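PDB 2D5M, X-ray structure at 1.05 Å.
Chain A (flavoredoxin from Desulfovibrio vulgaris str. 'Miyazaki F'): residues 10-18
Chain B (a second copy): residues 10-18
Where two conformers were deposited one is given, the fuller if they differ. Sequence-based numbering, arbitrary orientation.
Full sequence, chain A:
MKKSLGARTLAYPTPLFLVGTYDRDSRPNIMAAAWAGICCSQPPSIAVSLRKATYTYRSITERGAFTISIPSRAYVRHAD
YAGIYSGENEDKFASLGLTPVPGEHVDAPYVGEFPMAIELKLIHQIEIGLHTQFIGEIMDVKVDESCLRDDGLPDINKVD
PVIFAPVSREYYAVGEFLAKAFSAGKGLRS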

ATOM      1  N   LEU A  10      -4.597   3.780  10.256  1.00  7.93           N
ATOM      2  CA  LEU A  10      -4.564   5.054   9.562  1.00  8.18           C
ATOM      3  C   LEU A  10      -3.194   5.261   8.957  1.00  7.71           C
ATOM      4  O   LEU A  10      -2.213   5.446   9.657  1.00 10.48           O
ATOM      5  CB  LEU A  10      -4.917   6.145  10.506  1.00 11.97           C
ATOM      6  CG  LEU A  10      -5.197   7.527  10.036  1.00 17.60           C
ATOM      7  CD1 LEU A  10      -6.102   7.606   8.831  1.00 18.88           C
ATOM      8  CD2 LEU A  10      -5.818   8.350  11.220  1.00 19.18           C
ATOM      9  N   ALA A  11      -3.136   5.232   7.640  1.00  7.06           N
ATOM     10  CA  ALA A  11      -1.954   5.469   6.852  1.00  7.08           C
ATOM     11  C   ALA A  11      -2.389   5.842   5.445  1.00  6.52           C
ATOM     12  O   ALA A  11      -3.513   5.493   5.056  1.00  7.36           O
ATOM     13  CB  ALA A  11      -1.033   4.270   6.821  1.00  8.42           C
ATOM     14  N   TYR A  12      -1.525   6.533   4.698  1.00  6.68           N
ATOM     15  CA  TYR A  12      -1.853   6.920   3.336  1.00  6.85           C
ATOM     16  C   TYR A  12      -0.605   6.752   2.467  1.00  7.32           C
ATOM     17  O   TYR A  12       0.509   6.996   2.980  1.00  8.15           O
ATOM     18  CB  TYR A  12      -2.202   8.378   3.199  1.00  8.24           C
ATOM     19  CG  TYR A  12      -3.259   8.902   4.117  1.00  8.26           C
ATOM     20  CD1 TYR A  12      -4.567   8.370   4.109  1.00  9.20           C
ATOM     21  CD2 TYR A  12      -2.993   9.909   4.999  1.00 12.67           C
ATOM     22  CE1 TYR A  12      -5.528   8.843   4.951  1.00  8.86           C
ATOM     23  CE2 TYR A  12      -3.984  10.416   5.821  1.00 15.49           C
ATOM     24  CZ  TYR A  12      -5.237   9.898   5.808  1.00 14.22           C
ATOM     25  OH  TYR A  12      -6.203  10.397   6.659  1.00 17.26           O
ATOM     26  N   PRO A  13      -0.753   6.444   1.191  1.00  7.35           N
ATOM     27  CA  PRO A  13      -1.972   5.919   0.565  1.00  7.21           C
ATOM     28  C   PRO A  13      -2.186   4.483   1.012  1.00  6.36           C
ATOM     29  O   PRO A  13      -1.269   3.822   1.464  1.00  7.38           O
ATOM     30  CB  PRO A  13      -1.629   5.942  -0.927  1.00  8.10           C
ATOM     31  CG  PRO A  13      -0.165   5.626  -0.914  1.00  8.32           C
ATOM     32  CD  PRO A  13       0.379   6.428   0.240  1.00  8.81           C
ATOM     33  N   THR A  14      -3.419   4.003   0.812  1.00  6.46           N
ATOM     34  CA  THR A  14      -3.715   2.557   0.800  1.00  6.13           C
ATOM     35  C   THR A  14      -4.360   2.250  -0.540  1.00  5.61           C
ATOM     36  O   THR A  14      -5.008   3.138  -1.137  1.00  6.46           O
ATOM     37  CB  THR A  14      -4.559   2.048   1.995  1.00  6.80           C
ATOM     38  OG1 THR A  14      -5.932   2.391   1.824  1.00  6.82           O
ATOM     39  CG2 THR A  14      -4.021   2.618   3.305  1.00  7.54           C
ATOM     40  N   PRO A  15      -4.181   1.044  -1.046  1.00  5.74           N
ATOM     41  CA  PRO A  15      -4.727   0.703  -2.365  1.00  6.11           C
ATOM     42  C   PRO A  15      -6.173   0.296  -2.277  1.00  6.17           C
ATOM     43  O   PRO A  15      -6.780   0.075  -1.217  1.00  7.46           O
ATOM     44  CB  PRO A  15      -3.831  -0.452  -2.784  1.00  7.15           C
ATOM     45  CG  PRO A  15      -3.531  -1.151  -1.505  1.00  7.42           C
ATOM     46  CD  PRO A  15      -3.382  -0.067  -0.484  1.00  6.17           C
ATOM     47  N   LEU A  16      -6.759   0.148  -3.467  1.00  7.03           N
ATOM     48  CA  LEU A  16      -8.090  -0.414  -3.621  1.00  7.43           C
ATOM     49  C   LEU A  16      -7.982  -1.493  -4.683  1.00  7.07           C
ATOM     50  O   LEU A  16      -8.229  -1.274  -5.874  1.00 11.47           O
ATOM     51  CB  LEU A  16      -9.156   0.661  -3.996  1.00  8.27           C
ATOM     52  CG  LEU A  16     -10.604   0.147  -4.096  1.00 12.57           C
ATOM     53  CD1 LEU A  16     -11.070  -0.372  -2.762  1.00 16.07           C
ATOM     54  CD2 LEU A  16     -11.521   1.236  -4.638  1.00 11.81           C
ATOM     55  N   PHE A  17      -7.540  -2.671  -4.264  1.00  6.34           N
ATOM     56  CA  PHE A  17      -7.388  -3.810  -5.146  1.00  6.24           C
ATOM     57  C   PHE A  17      -8.686  -4.611  -5.221  1.00  6.26           C
ATOM     58  O   PHE A  17      -9.241  -4.960  -4.207  1.00  7.76           O
ATOM     59  CB  PHE A  17      -6.298  -4.721  -4.596  1.00  6.94           C
ATOM     60  CG  PHE A  17      -4.875  -4.126  -4.640  1.00  7.02           C
ATOM     61  CD1 PHE A  17      -3.905  -4.677  -3.803  1.00  7.85           C
ATOM     62  CD2 PHE A  17      -4.489  -3.077  -5.476  1.00  7.01           C
ATOM     63  CE1 PHE A  17      -2.592  -4.275  -3.797  1.00  8.46           C
ATOM     64  CE2 PHE A  17      -3.130  -2.678  -5.473  1.00  7.32           C
ATOM     65  CZ  PHE A  17      -2.183  -3.268  -4.663  1.00  8.33           C
ATOM     66  N   LEU A  18      -9.104  -4.991  -6.430  1.00  5.35           N
ATOM     67  CA  LEU A  18     -10.178  -5.949  -6.543  1.00  5.00           C
ATOM     68  C   LEU A  18      -9.574  -7.340  -6.775  1.00  4.81           C
ATOM     69  O   LEU A  18      -8.955  -7.621  -7.819  1.00  5.43           O
ATOM     70  CB  LEU A  18     -11.193  -5.640  -7.615  1.00  6.13           C
ATOM     71  CG  LEU A  18     -12.126  -4.470  -7.229  0.33  7.87           C
ATOM     72  CD1 LEU A  18     -11.353  -3.163  -7.263  0.33 17.85           C
ATOM     73  CD2 LEU A  18     -13.372  -4.503  -8.108  0.33  6.85           C
TER
ATOM     74  N   LEU B  10       4.723  -4.202 -10.032  1.00  7.93           N
ATOM     75  CA  LEU B  10       3.980  -3.093 -10.601  1.00  8.18           C
ATOM     76  C   LEU B  10       2.558  -3.125 -10.090  1.00  7.71           C
ATOM     77  O   LEU B  10       1.785  -4.009 -10.419  1.00 10.48           O
ATOM     78  CB  LEU B  10       4.031  -3.169 -12.084  1.00 11.97           C
ATOM     79  CG  LEU B  10       3.565  -2.047 -12.941  1.00 17.60           C
ATOM     80  CD1 LEU B  10       4.041  -0.685 -12.501  1.00 18.88           C
ATOM     81  CD2 LEU B  10       4.021  -2.315 -14.421  1.00 19.18           C
ATOM     82  N   ALA B  11       2.217  -2.144  -9.277  1.00  7.06           N
ATOM     83  CA  ALA B  11       0.903  -1.939  -8.724  1.00  7.08           C
ATOM     84  C   ALA B  11       0.795  -0.489  -8.283  1.00  6.52           C
ATOM     85  O   ALA B  11       1.835   0.141  -8.042  1.00  7.36           O
ATOM     86  CB  ALA B  11       0.616  -2.867  -7.565  1.00  8.42           C
ATOM     87  N   TYR B  12      -0.430   0.032  -8.178  1.00  6.68           N
ATOM     88  CA  TYR B  12      -0.626   1.407  -7.750  1.00  6.85           C
ATOM     89  C   TYR B  12      -1.840   1.460  -6.821  1.00  7.32           C
ATOM     90  O   TYR B  12      -2.798   0.691  -7.056  1.00  8.15           O
ATOM     91  CB  TYR B  12      -0.988   2.336  -8.879  1.00  8.24           C
ATOM     92  CG  TYR B  12      -0.084   2.326 -10.069  1.00  8.26           C
ATOM     93  CD1 TYR B  12       1.284   2.655  -9.954  1.00  9.20           C
ATOM     94  CD2 TYR B  12      -0.549   1.990 -11.308  1.00 12.67           C
ATOM     95  CE1 TYR B  12       2.110   2.639 -11.039  1.00  8.86           C
ATOM     96  CE2 TYR B  12       0.282   2.018 -12.413  1.00 15.49           C
ATOM     97  CZ  TYR B  12       1.595   2.334 -12.294  1.00 14.22           C
ATOM     98  OH  TYR B  12       2.415   2.325 -13.404  1.00 17.26           O
ATOM     99  N   PRO B  13      -1.872   2.371  -5.864  1.00  7.35           N
ATOM    100  CA  PRO B  13      -0.726   3.143  -5.370  1.00  7.21           C
ATOM    101  C   PRO B  13       0.187   2.230  -4.571  1.00  6.36           C
ATOM    102  O   PRO B  13      -0.220   1.178  -4.114  1.00  7.38           O
ATOM    103  CB  PRO B  13      -1.379   4.160  -4.429  1.00  8.10           C
ATOM    104  CG  PRO B  13      -2.513   3.369  -3.855  1.00  8.32           C
ATOM    105  CD  PRO B  13      -3.070   2.607  -5.031  1.00  8.81           C
ATOM    106  N   THR B  14       1.423   2.700  -4.366  1.00  6.46           N
ATOM    107  CA  THR B  14       2.306   2.172  -3.308  1.00  6.13           C
ATOM    108  C   THR B  14       2.693   3.349  -2.429  1.00  5.61           C
ATOM    109  O   THR B  14       2.734   4.502  -2.913  1.00  6.46           O
ATOM    110  CB  THR B  14       3.539   1.380  -3.813  1.00  6.80           C
ATOM    111  OG1 THR B  14       4.545   2.267  -4.294  1.00  6.82           O
ATOM    112  CG2 THR B  14       3.124   0.394  -4.902  1.00  7.54           C
ATOM    113  N   PRO B  15       2.945   3.109  -1.155  1.00  5.74           N
ATOM    114  CA  PRO B  15       3.264   4.209  -0.240  1.00  6.11           C
ATOM    115  C   PRO B  15       4.720   4.584  -0.310  1.00  6.17           C
ATOM    116  O   PRO B  15       5.589   3.924  -0.904  1.00  7.46           O
ATOM    117  CB  PRO B  15       2.890   3.613   1.108  1.00  7.15           C
ATOM    118  CG  PRO B  15       3.227   2.171   0.964  1.00  7.42           C
ATOM    119  CD  PRO B  15       2.861   1.815  -0.442  1.00  6.17           C
ATOM    120  N   LEU B  16       5.020   5.692   0.371  1.00  7.03           N
ATOM    121  CA  LEU B  16       6.388   6.130   0.591  1.00  7.43           C
ATOM    122  C   LEU B  16       6.518   6.409   2.076  1.00  7.07           C
ATOM    123  O   LEU B  16       6.363   7.540   2.552  1.00 11.47           O
ATOM    124  CB  LEU B  16       6.762   7.379  -0.267  1.00  8.27           C
ATOM    125  CG  LEU B  16       8.223   7.849  -0.143  1.00 12.57           C
ATOM    126  CD1 LEU B  16       9.162   6.780  -0.635  1.00 16.07           C
ATOM    127  CD2 LEU B  16       8.423   9.169  -0.879  1.00 11.81           C
ATOM    128  N   PHE B  17       6.742   5.350   2.844  1.00  6.34           N
ATOM    129  CA  PHE B  17       6.902   5.443   4.279  1.00  6.24           C
ATOM    130  C   PHE B  17       8.362   5.697   4.645  1.00  6.26           C
ATOM    131  O   PHE B  17       9.231   4.992   4.190  1.00  7.76           O
ATOM    132  CB  PHE B  17       6.475   4.124   4.913  1.00  6.94           C
ATOM    133  CG  PHE B  17       4.968   3.814   4.806  1.00  7.02           C
ATOM    134  CD1 PHE B  17       4.557   2.490   4.963  1.00  7.85           C
ATOM    135  CD2 PHE B  17       3.983   4.776   4.575  1.00  7.01           C
ATOM    136  CE1 PHE B  17       3.240   2.100   4.951  1.00  8.46           C
ATOM    137  CE2 PHE B  17       2.627   4.366   4.578  1.00  7.32           C
ATOM    138  CZ  PHE B  17       2.246   3.056   4.776  1.00  8.33           C
ATOM    139  N   LEU B  18       8.613   6.641   5.556  1.00  5.35           N
ATOM    140  CA  LEU B  18       9.938   6.754   6.117  1.00  5.00           C
ATOM    141  C   LEU B  18       9.964   6.031   7.470  1.00  4.81           C
ATOM    142  O   LEU B  18       9.306   6.441   8.445  1.00  5.43           O
ATOM    143  CB  LEU B  18      10.440   8.167   6.275  1.00  6.13           C
ATOM    144  CG  LEU B  18      10.833   8.812   4.927  0.33  7.87           C
ATOM    145  CD1 LEU B  18       9.584   9.104   4.114  0.33 17.85           C
ATOM    146  CD2 LEU B  18      11.729  10.019   5.183  0.33  6.85           C
TER
HETATM  147  O   HOH W   1       3.118   7.053   2.270  1.00 14.99           O
HETATM  148  O   HOH W   2      -5.257   0.132  -6.079  1.00 14.99           O

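Two copies of one short segment meet across an exact two-fold axis, running nearly antiparallel at 172°, so every contact made by chain A is returned by chain B. No direct hydrogen bond crosses between the stretches; packing and two waters do the work.

Leu A10 lies out of reach, and the contact opens at Ala A11. Its CB points toward the partner and sits 4.1 Å from CZ of Phe B17, a methyl group meeting the end of a long aromatic side chain. Tyr A12 turns its CB away and contributes backbone instead. Its O lies 3.7 Å from CE2 of Phe B17, near the ring plane at the edge, where the ring's C-H groups carry slight positive charge. The same Tyr A12 O accepts a hydrogen bond from water 1 at 2.7 Å, and that water accepts one from Leu B16 N at 3.0 Å, bridging the two backbones.

Pro A13, preceded by a cis peptide bond, is the centre of the contact and buries 74 Å² against the other stretch. At the axis its CB meets CB of Pro B13 at 3.9 Å; its CG approaches Thr B14 O at 3.7 Å, and its CD lies 3.7 Å from CA of Pro B15. One compact ring thus packs against three consecutive residues.

Thr A14 points its CB away, its OG1 hydrogen-bonded elsewhere in the structure, while its O receives CG of Pro B13 at 3.7 Å. Pro A15 stands sideways, yet its CB still packs 3.9 Å from CD of Pro B13. Leu A16 leads its side chain away but offers its N to water 2, 3.0 Å off, which donates to Tyr B12 O at 2.7 Å. Phe A17 starts sideways, and its m rotamer brings the ring back to Ala B11 and Tyr B12, closing the symmetric set.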